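Local coordinates for protein mRNA interferase toxin YafQ (Escherichia coli, PDB 4ML2) that cleaves mRNA on the ribosome as the toxin of a type II toxin-antitoxin pair, cutting within lysine codons followed by G or A and so halting translation elongation, at residues 49-54 against 64-69; 70-75 against 88-93. All coordinates share one frame; numbering follows the deposited sequence.

Contact 1: 49-54 against 64-69; sequences VYKDHP and DAHVEP. With SO4 (sulfate ion), chain B; SO4 (sulfate ion), chain C.
K51 lays its aliphatic part over one face of the H66 imidazole, CB standing 3.8 Å from the ring centroid, almost exactly on the ring normal. A lysine suits this place because its methylenes cover the ring while its bent chain carries NZ on to a sulfate, to which H66 ND1 also donates in a nearly straight bond (2.7 Å to O3). From its other nitrogen, NE2, H66 donates to O2 of a second sulfate, and H53 NE2 reaches the same oxygen at 2.8 Å. With both ring nitrogens engaged, the rotation of the H66 ring is fixed. H53 has its CG between backbone N and carbonyl carbon (chi1 61°), which swings the ring alongside D64; CB of D64 lies under one ring face, offset toward the rim. D64 OD1 comes within 2.7 Å of O3 of the shared sulfate. H90, the inferred proton donor, binds this sulfate too, consistent with a site for an RNA phosphate.

Behind these side chains, H53 and D64 form an antiparallel hydrogen-bonded pair, H66 N donates to Y50 O at 2.8 Å, and a water joins V49 O to H66 O. D52 has a hydrogen bond with Y75 and a salt bridge with R63. Strands 53-54 and 63-66, a beta hairpin, edge the sheet beside 71-77, and Y50 sinks its ring among Y34, L35 and L38 of helix 29-40.

Contact 2: 70-75 against 88-93; sequences DWILIY and GTHAAL. With SO4 (sulfate ion), chain D; SO4 (sulfate ion), chain B.
D70 OD1 receives two hydrogen bonds from H90, one from the ring ND1 at 2.7 Å and one, nearly straight, from the backbone N at 2.9 Å. The ring nitrogen meets the anti side of the oxygen and the amide its syn side, and carboxylate and imidazole are almost coplanar, 9° apart. An aspartate is short enough to take both donors at the start of helix 90-94, and the pair sets the rotation of the ring. H90 is inferred to be the proton donor of this RelE-family nuclease; its NE2, the second ring nitrogen, donates to a sulfate oxygen (O4, 2.7 Å), consistent with a site for RNA phosphate.

The close packing lies beneath. I72 crosses the imidazole at about a right angle, with CG1 3.9 Å from its centroid and over the centre of one face. Next to it, L93 CD2 touches both I72 CB and I74 CD1, 3.8 Å from the latter; beta-branched isoleucines and a leucine pack this buried side of strand and helix. I72 and G88 form an antiparallel hydrogen-bonded pair that continues the sheet to the last residue of strand 81-88. Glycine fits there because its backbone angles would jam a CB against the preceding carbonyl, and L93 would crowd it too.

On the solvent side the contact is looser. T89 caps the helix, its OG1 accepting from A92 N at 3.0 Å and donating to another sulfate, while a water bridges D70 OD2 and A91 N.

Overall arrangement
From the N terminus, the chain first runs through strand 8-11 and helices 13-24 and 29-40 before reaching contact 1, which closes the short loop between 49-54 and 64-69 as a beta hairpin at one edge of the sheet. Contact 2 begins immediately afterwards: from 70-75 the chain passes through the hairpin of strands 71-77 and 81-88, and the start of helix 90-94 returns to the first of them. The two loops lie in series, neither nested nor crossed. They are joined where strands 63-66 and 71-77 run side by side, through the backbones of A65 and L73 and the packing of H66 on I72, and both border the same sulfate.

Contact 1: 49-54 against 64-69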
ATOM      1  N   VAL A  49       9.981  10.220   1.121  1.00 11.37           N
ATOM      2  CA  VAL A  49       8.715  10.842   1.481  1.00 12.01           C
ATOM      3  C   VAL A  49       7.645   9.791   1.803  1.00  9.45           C
ATOM      4  O   VAL A  49       6.682  10.078   2.515  1.00 10.50           O
ATOM      5  CB  VAL A  49       8.244  11.817   0.373  1.00 14.24           C
ATOM      6  CG1 VAL A  49       7.867  11.064  -0.893  1.00 13.88           C
ATOM      7  CG2 VAL A  49       7.102  12.709   0.865  1.00 20.25           C
ATOM      8  N   TYR A  50       7.822   8.568   1.314  1.00  9.87           N
ATOM      9  CA  TYR A  50       6.862   7.503   1.612  1.00  9.56           C
ATOM     10  C   TYR A  50       6.999   6.899   3.012  1.00  9.71           C
ATOM     11  O   TYR A  50       6.119   6.153   3.454  1.00  9.53           O
ATOM     12  CB  TYR A  50       6.923   6.407   0.546  1.00  8.61           C
ATOM     13  CG  TYR A  50       6.451   6.889  -0.809  1.00  9.64           C
ATOM     14  CD1 TYR A  50       5.116   7.211  -1.024  1.00  9.14           C
ATOM     15  CD2 TYR A  50       7.340   7.034  -1.869  1.00 10.48           C
ATOM     16  CE1 TYR A  50       4.679   7.669  -2.247  1.00 10.39           C
ATOM     17  CE2 TYR A  50       6.903   7.474  -3.106  1.00 11.99           C
ATOM     18  CZ  TYR A  50       5.570   7.792  -3.286  1.00 12.90           C
ATOM     19  OH  TYR A  50       5.120   8.243  -4.510  1.00 13.77           O
ATOM     20  N   LYS A  51       8.091   7.203   3.713  1.00  8.88           N
ATOM     21  CA  LYS A  51       8.281   6.702   5.080  1.00  9.09           C
ATOM     22  C   LYS A  51       8.098   5.185   5.151  1.00  9.14           C
ATOM     23  O   LYS A  51       7.537   4.659   6.119  1.00 11.85           O
ATOM     24  CB  LYS A  51       7.313   7.385   6.055  1.00 10.32           C
ATOM     25  CG  LYS A  51       7.347   8.905   6.054  1.00 19.60           C
ATOM     26  CD  LYS A  51       8.691   9.444   6.479  1.00 24.09           C
ATOM     27  CE  LYS A  51       8.623  10.952   6.730  1.00 31.36           C
ATOM     28  NZ  LYS A  51       7.773  11.269   7.912  1.00 34.12           N
ATOM     29  N   ASP A  52       8.565   4.489   4.122  1.00  9.00           N
ATOM     30  CA  ASP A  52       8.324   3.059   3.979  1.00  9.54           C
ATOM     31  C   ASP A  52       9.025   2.244   5.057  1.00 10.18           C
ATOM     32  O   ASP A  52      10.215   2.444   5.328  1.00 11.95           O
ATOM     33  CB  ASP A  52       8.788   2.599   2.601  1.00  9.91           C
ATOM     34  CG  ASP A  52       8.444   1.167   2.328  1.00 11.20           C
ATOM     35  OD1 ASP A  52       7.246   0.885   2.099  1.00 11.12           O
ATOM     36  OD2 ASP A  52       9.365   0.316   2.332  1.00 12.87           O
ATOM     37  N   HIS A  53       8.289   1.328   5.680  1.00  8.25           N
ATOM     38  CA  HIS A  53       8.850   0.515   6.751  1.00  8.85           C
ATOM     39  C   HIS A  53       8.066  -0.762   6.964  1.00  8.90           C
ATOM     40  O   HIS A  53       6.877  -0.822   6.636  1.00  8.92           O
ATOM     41  CB  HIS A  53       8.886   1.318   8.053  1.00  9.66           C
ATOM     42  CG  HIS A  53       7.543   1.767   8.529  1.00 10.08           C
ATOM     43  ND1 HIS A  53       6.848   1.121   9.531  1.00 14.65           N
ATOM     44  CD2 HIS A  53       6.766   2.807   8.145  1.00  9.34           C
ATOM     45  CE1 HIS A  53       5.708   1.751   9.747  1.00 11.72           C
ATOM     46  NE2 HIS A  53       5.636   2.780   8.922  1.00 14.72           N
ATOM     47  N   PRO A  54       8.711  -1.785   7.545  1.00  8.81           N
ATOM     48  CA  PRO A  54       7.987  -3.011   7.900  1.00  9.57           C
ATOM     49  C   PRO A  54       7.045  -2.768   9.076  1.00  9.42           C
ATOM     50  O   PRO A  54       7.309  -1.920   9.939  1.00 11.13           O
ATOM     51  CB  PRO A  54       9.107  -3.971   8.325  1.00  9.78           C
ATOM     52  CG  PRO A  54      10.196  -3.058   8.834  1.00 10.00           C
ATOM     53  CD  PRO A  54      10.138  -1.852   7.919  1.00  9.72           C
ATOM     54  N   ASP A  64       4.402  -0.712   5.313  1.00  7.42           N
ATOM     55  CA  ASP A  64       3.561   0.480   5.415  1.00  7.65           C
ATOM     56  C   ASP A  64       4.250   1.600   4.645  1.00  9.31           C
ATOM     57  O   ASP A  64       5.399   1.946   4.936  1.00  9.93           O
ATOM     58  CB  ASP A  64       3.469   0.799   6.922  1.00  8.19           C
ATOM     59  CG  ASP A  64       2.776   2.115   7.273  1.00 10.38           C
ATOM     60  OD1 ASP A  64       2.201   2.131   8.392  1.00 10.85           O
ATOM     61  OD2 ASP A  64       2.838   3.144   6.560  1.00 10.20           O
ATOM     62  N   ALA A  65       3.558   2.157   3.648  1.00  7.59           N
ATOM     63  CA  ALA A  65       4.033   3.350   2.967  1.00  7.30           C
ATOM     64  C   ALA A  65       2.970   4.444   3.047  1.00  8.46           C
ATOM     65  O   ALA A  65       1.768   4.151   3.029  1.00  9.50           O
ATOM     66  CB  ALA A  65       4.386   3.040   1.518  1.00  9.43           C
ATOM     67  N   HIS A  66       3.403   5.697   3.163  1.00  8.47           N
ATOM     68  CA  HIS A  66       2.477   6.820   3.274  1.00  8.22           C
ATOM     69  C   HIS A  66       2.178   7.403   1.903  1.00  8.54           C
ATOM     70  O   HIS A  66       3.068   7.998   1.274  1.00 10.47           O
ATOM     71  CB  HIS A  66       3.078   7.942   4.132  1.00  8.81           C
ATOM     72  CG  HIS A  66       3.323   7.563   5.561  1.00 10.47           C
ATOM     73  ND1 HIS A  66       3.499   8.511   6.543  1.00 13.79           N
ATOM     74  CD2 HIS A  66       3.447   6.359   6.169  1.00 10.88           C
ATOM     75  CE1 HIS A  66       3.704   7.907   7.703  1.00 16.15           C
ATOM     76  NE2 HIS A  66       3.682   6.603   7.503  1.00 11.97           N
ATOM     77  N   VAL A  67       0.940   7.258   1.442  1.00  8.64           N
ATOM     78  CA  VAL A  67       0.505   7.988   0.257  1.00  8.32           C
ATOM     79  C   VAL A  67       0.354   9.457   0.636  1.00 10.24           C
ATOM     80  O   VAL A  67       0.750  10.361  -0.124  1.00 10.90           O
ATOM     81  CB  VAL A  67      -0.835   7.460  -0.276  1.00  7.68           C
ATOM     82  CG1 VAL A  67      -1.123   8.074  -1.645  1.00 10.48           C
ATOM     83  CG2 VAL A  67      -0.810   5.950  -0.388  1.00 11.73           C
ATOM     84  N   GLU A  68      -0.239   9.676   1.814  1.00 10.07           N
ATOM     85  CA  GLU A  68      -0.403  11.006   2.419  1.00 10.58           C
ATOM     86  C   GLU A  68      -0.286  10.810   3.929  1.00 10.13           C
ATOM     87  O   GLU A  68      -0.233   9.668   4.387  1.00 10.72           O
ATOM     88  CB  GLU A  68      -1.776  11.590   2.058  1.00 10.54           C
ATOM     89  CG  GLU A  68      -1.948  11.868   0.580  1.00  9.82           C
ATOM     90  CD  GLU A  68      -3.338  12.334   0.223  1.00 11.88           C
ATOM     91  OE1 GLU A  68      -4.205  12.384   1.117  1.00 12.04           O
ATOM     92  OE2 GLU A  68      -3.570  12.640  -0.972  1.00 13.38           O
ATOM     93  N   PRO A  69      -0.237  11.906   4.715  1.00 10.82           N
ATOM     94  CA  PRO A  69      -0.029  11.706   6.154  1.00 10.80           C
ATOM     95  C   PRO A  69      -1.035  10.772   6.825  1.00 10.95           C
ATOM     96  O   PRO A  69      -0.637  10.031   7.731  1.00 11.47           O
ATOM     97  CB  PRO A  69      -0.124  13.127   6.718  1.00 13.18           C
ATOM     98  CG  PRO A  69       0.447  13.967   5.598  1.00 12.25           C
ATOM     99  CD  PRO A  69      -0.104  13.329   4.339  1.00 13.13           C
TER
HETATM  100  S   SO4 B 101       2.646   5.021  10.412  1.00 11.56           S
HETATM  101  O1  SO4 B 101       3.005   4.679  11.789  1.00 16.35           O
HETATM  102  O2  SO4 B 101       3.844   4.877   9.582  1.00 12.46           O
HETATM  103  O3  SO4 B 101       1.550   4.213   9.916  1.00 12.04           O
HETATM  104  O4  SO4 B 101       2.244   6.423  10.382  1.00 13.12           O
HETATM  105  S   SO4 C 102       4.091  11.964   6.958  1.00 20.26           S
HETATM  106  O1  SO4 C 102       4.230  11.147   8.164  1.00 26.51           O
HETATM  107  O2  SO4 C 102       5.397  12.526   6.610  1.00 26.81           O
HETATM  108  O3  SO4 C 102       3.577  11.138   5.857  1.00 14.84           O
HETATM  109  O4  SO4 C 102       3.170  13.058   7.261  1.00 24.15           O
HETATM  110  O   HOH W   1       4.211  10.484   1.361  1.00 13.26           O

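Contact 2: 70-75 against 88-93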
ATOM      1  N   ASP A  70      -2.294  10.787   6.393  1.00  9.61           N
ATOM      2  CA  ASP A  70      -3.262   9.831   6.912  1.00  9.23           C
ATOM      3  C   ASP A  70      -3.873   9.019   5.775  1.00  9.29           C
ATOM      4  O   ASP A  70      -5.068   8.703   5.785  1.00  9.86           O
ATOM      5  CB  ASP A  70      -4.336  10.524   7.752  1.00  9.06           C
ATOM      6  CG  ASP A  70      -5.200   9.545   8.519  1.00  9.23           C
ATOM      7  OD1 ASP A  70      -4.704   8.468   8.917  1.00 10.22           O
ATOM      8  OD2 ASP A  70      -6.399   9.846   8.730  1.00 12.02           O
ATOM      9  N   TRP A  71      -3.040   8.669   4.796  1.00  8.49           N
ATOM     10  CA  TRP A  71      -3.456   7.715   3.768  1.00  8.57           C
ATOM     11  C   TRP A  71      -2.319   6.731   3.593  1.00  9.16           C
ATOM     12  O   TRP A  71      -1.272   7.066   3.020  1.00  9.38           O
ATOM     13  CB  TRP A  71      -3.769   8.420   2.449  1.00  9.82           C
ATOM     14  CG  TRP A  71      -4.290   7.514   1.350  1.00  9.07           C
ATOM     15  CD1 TRP A  71      -4.621   6.187   1.444  1.00  9.87           C
ATOM     16  CD2 TRP A  71      -4.546   7.895  -0.008  1.00  9.18           C
ATOM     17  NE1 TRP A  71      -5.071   5.722   0.221  1.00  9.43           N
ATOM     18  CE2 TRP A  71      -5.025   6.749  -0.687  1.00  8.16           C
ATOM     19  CE3 TRP A  71      -4.400   9.092  -0.719  1.00 10.04           C
ATOM     20  CZ2 TRP A  71      -5.368   6.774  -2.044  1.00  9.70           C
ATOM     21  CZ3 TRP A  71      -4.740   9.112  -2.064  1.00 10.00           C
ATOM     22  CH2 TRP A  71      -5.219   7.962  -2.711  1.00  8.74           C
ATOM     23  N   ILE A  72      -2.547   5.529   4.113  1.00  7.69           N
ATOM     24  CA  ILE A  72      -1.528   4.493   4.216  1.00  7.42           C
ATOM     25  C   ILE A  72      -1.774   3.403   3.184  1.00  7.33           C
ATOM     26  O   ILE A  72      -2.921   3.093   2.855  1.00  8.64           O
ATOM     27  CB  ILE A  72      -1.531   3.893   5.641  1.00  8.35           C
ATOM     28  CG1 ILE A  72      -1.277   4.998   6.686  1.00 11.29           C
ATOM     29  CG2 ILE A  72      -0.532   2.723   5.779  1.00  9.67           C
ATOM     30  CD1 ILE A  72       0.055   5.711   6.539  1.00 10.17           C
ATOM     31  N   LEU A  73      -0.689   2.858   2.634  1.00  6.74           N
ATOM     32  CA  LEU A  73      -0.738   1.630   1.847  1.00  7.84           C
ATOM     33  C   LEU A  73      -0.060   0.521   2.645  1.00  7.63           C
ATOM     34  O   LEU A  73       1.088   0.668   3.073  1.00  8.12           O
ATOM     35  CB  LEU A  73      -0.007   1.820   0.513  1.00  9.10           C
ATOM     36  CG  LEU A  73       0.168   0.529  -0.294  1.00  7.12           C
ATOM     37  CD1 LEU A  73      -1.184   0.006  -0.755  1.00  9.49           C
ATOM     38  CD2 LEU A  73       1.113   0.737  -1.488  1.00  9.09           C
ATOM     39  N   ILE A  74      -0.765  -0.590   2.846  1.00  7.81           N
ATOM     40  CA  ILE A  74      -0.170  -1.794   3.424  1.00  7.18           C
ATOM     41  C   ILE A  74       0.005  -2.804   2.303  1.00  8.04           C
ATOM     42  O   ILE A  74      -0.938  -3.094   1.561  1.00  8.79           O
ATOM     43  CB  ILE A  74      -1.043  -2.385   4.544  1.00  8.39           C
ATOM     44  CG1 ILE A  74      -1.146  -1.382   5.694  1.00  9.33           C
ATOM     45  CG2 ILE A  74      -0.454  -3.720   5.044  1.00  8.53           C
ATOM     46  CD1 ILE A  74      -2.014  -1.860   6.847  1.00  9.67           C
ATOM     47  N   TYR A  75       1.218  -3.329   2.170  1.00  7.97           N
ATOM     48  CA  TYR A  75       1.520  -4.284   1.108  1.00  7.53           C
ATOM     49  C   TYR A  75       2.548  -5.297   1.602  1.00  8.59           C
ATOM     50  O   TYR A  75       3.237  -5.049   2.580  1.00  9.63           O
ATOM     51  CB  TYR A  75       2.025  -3.544  -0.153  1.00  8.18           C
ATOM     52  CG  TYR A  75       3.382  -2.901   0.023  1.00  8.38           C
ATOM     53  CD1 TYR A  75       4.531  -3.544  -0.418  1.00  8.78           C
ATOM     54  CD2 TYR A  75       3.512  -1.662   0.654  1.00  9.10           C
ATOM     55  CE1 TYR A  75       5.783  -2.961  -0.252  1.00  9.32           C
ATOM     56  CE2 TYR A  75       4.758  -1.070   0.827  1.00  7.65           C
ATOM     57  CZ  TYR A  75       5.885  -1.730   0.378  1.00  8.51           C
ATOM     58  OH  TYR A  75       7.131  -1.165   0.553  1.00  9.81           O
ATOM     59  N   GLY A  88      -5.980   3.053   3.234  1.00  8.30           N
ATOM     60  CA  GLY A  88      -6.940   3.907   3.919  1.00  9.11           C
ATOM     61  C   GLY A  88      -6.295   4.663   5.058  1.00  7.74           C
ATOM     62  O   GLY A  88      -5.068   4.835   5.102  1.00  9.33           O
ATOM     63  N   THR A  89      -7.121   5.128   5.988  1.00  9.28           N
ATOM     64  CA  THR A  89      -6.613   5.860   7.134  1.00  8.66           C
ATOM     65  C   THR A  89      -5.917   4.960   8.149  1.00  9.34           C
ATOM     66  O   THR A  89      -6.061   3.729   8.140  1.00 10.12           O
ATOM     67  CB  THR A  89      -7.752   6.571   7.873  1.00  9.63           C
ATOM     68  OG1 THR A  89      -8.678   5.584   8.339  1.00 10.67           O
ATOM     69  CG2 THR A  89      -8.468   7.533   6.928  1.00 10.64           C
ATOM     70  N   HIS A  90      -5.189   5.590   9.061  1.00  9.29           N
ATOM     71  CA  HIS A  90      -4.658   4.875  10.218  1.00  8.65           C
ATOM     72  C   HIS A  90      -5.783   4.202  11.001  1.00 10.01           C
ATOM     73  O   HIS A  90      -5.641   3.057  11.436  1.00 10.17           O
ATOM     74  CB  HIS A  90      -3.905   5.829  11.151  1.00  8.91           C
ATOM     75  CG  HIS A  90      -2.576   6.285  10.628  1.00 11.05           C
ATOM     76  ND1 HIS A  90      -2.421   7.440   9.895  1.00 13.73           N
ATOM     77  CD2 HIS A  90      -1.336   5.757  10.767  1.00 11.25           C
ATOM     78  CE1 HIS A  90      -1.140   7.601   9.597  1.00 12.55           C
ATOM     79  NE2 HIS A  90      -0.464   6.592  10.112  1.00 10.52           N
ATOM     80  N   ALA A  91      -6.896   4.904  11.205  1.00  9.47           N
ATOM     81  CA  ALA A  91      -7.973   4.340  12.012  1.00 10.05           C
ATOM     82  C   ALA A  91      -8.546   3.089  11.357  1.00 10.38           C
ATOM     83  O   ALA A  91      -8.773   2.074  12.028  1.00 10.75           O
ATOM     84  CB  ALA A  91      -9.065   5.372  12.232  1.00 10.65           C
ATOM     85  N   ALA A  92      -8.758   3.148  10.045  1.00  9.56           N
ATOM     86  CA  ALA A  92      -9.345   2.018   9.335  1.00  9.52           C
ATOM     87  C   ALA A  92      -8.402   0.817   9.319  1.00 10.11           C
ATOM     88  O   ALA A  92      -8.820  -0.322   9.539  1.00 13.23           O
ATOM     89  CB  ALA A  92      -9.696   2.418   7.909  1.00 11.77           C
ATOM     90  N   LEU A  93      -7.126   1.071   9.058  1.00  9.30           N
ATOM     91  CA  LEU A  93      -6.179  -0.019   8.850  1.00  9.39           C
ATOM     92  C   LEU A  93      -5.608  -0.607  10.139  1.00 10.11           C
ATOM     93  O   LEU A  93      -5.280  -1.798  10.182  1.00 11.15           O
ATOM     94  CB  LEU A  93      -5.047   0.443   7.923  1.00  9.45           C
ATOM     95  CG  LEU A  93      -5.271   0.295   6.405  1.00 10.62           C
ATOM     96  CD1 LEU A  93      -6.643   0.787   5.938  1.00 13.50           C
ATOM     97  CD2 LEU A  93      -4.165   0.991   5.634  1.00 11.16           C
TER
HETATM   98  S   SO4 D 103     -12.317   5.424   8.536  1.00 18.85           S
HETATM   99  O1  SO4 D 103     -12.150   4.812   7.214  1.00 21.51           O
HETATM  100  O2  SO4 D 103     -11.149   6.213   8.888  1.00 18.46           O
HETATM  101  O3  SO4 D 103     -12.511   4.372   9.538  1.00 28.64           O
HETATM  102  O4  SO4 D 103     -13.500   6.285   8.486  1.00 21.99           O
HETATM  103  S   SO4 B 101       2.646   5.021  10.412  1.00 11.56           S
HETATM  104  O1  SO4 B 101       3.005   4.679  11.789  1.00 16.35           O
HETATM  105  O2  SO4 B 101       3.844   4.877   9.582  1.00 12.46           O
HETATM  106  O3  SO4 B 101       1.550   4.213   9.916  1.00 12.04           O
HETATM  107  O4  SO4 B 101       2.244   6.423  10.382  1.00 13.12           O
HETATM  108  O   HOH W   2      -7.409   8.139  10.851  1.00 18.82           O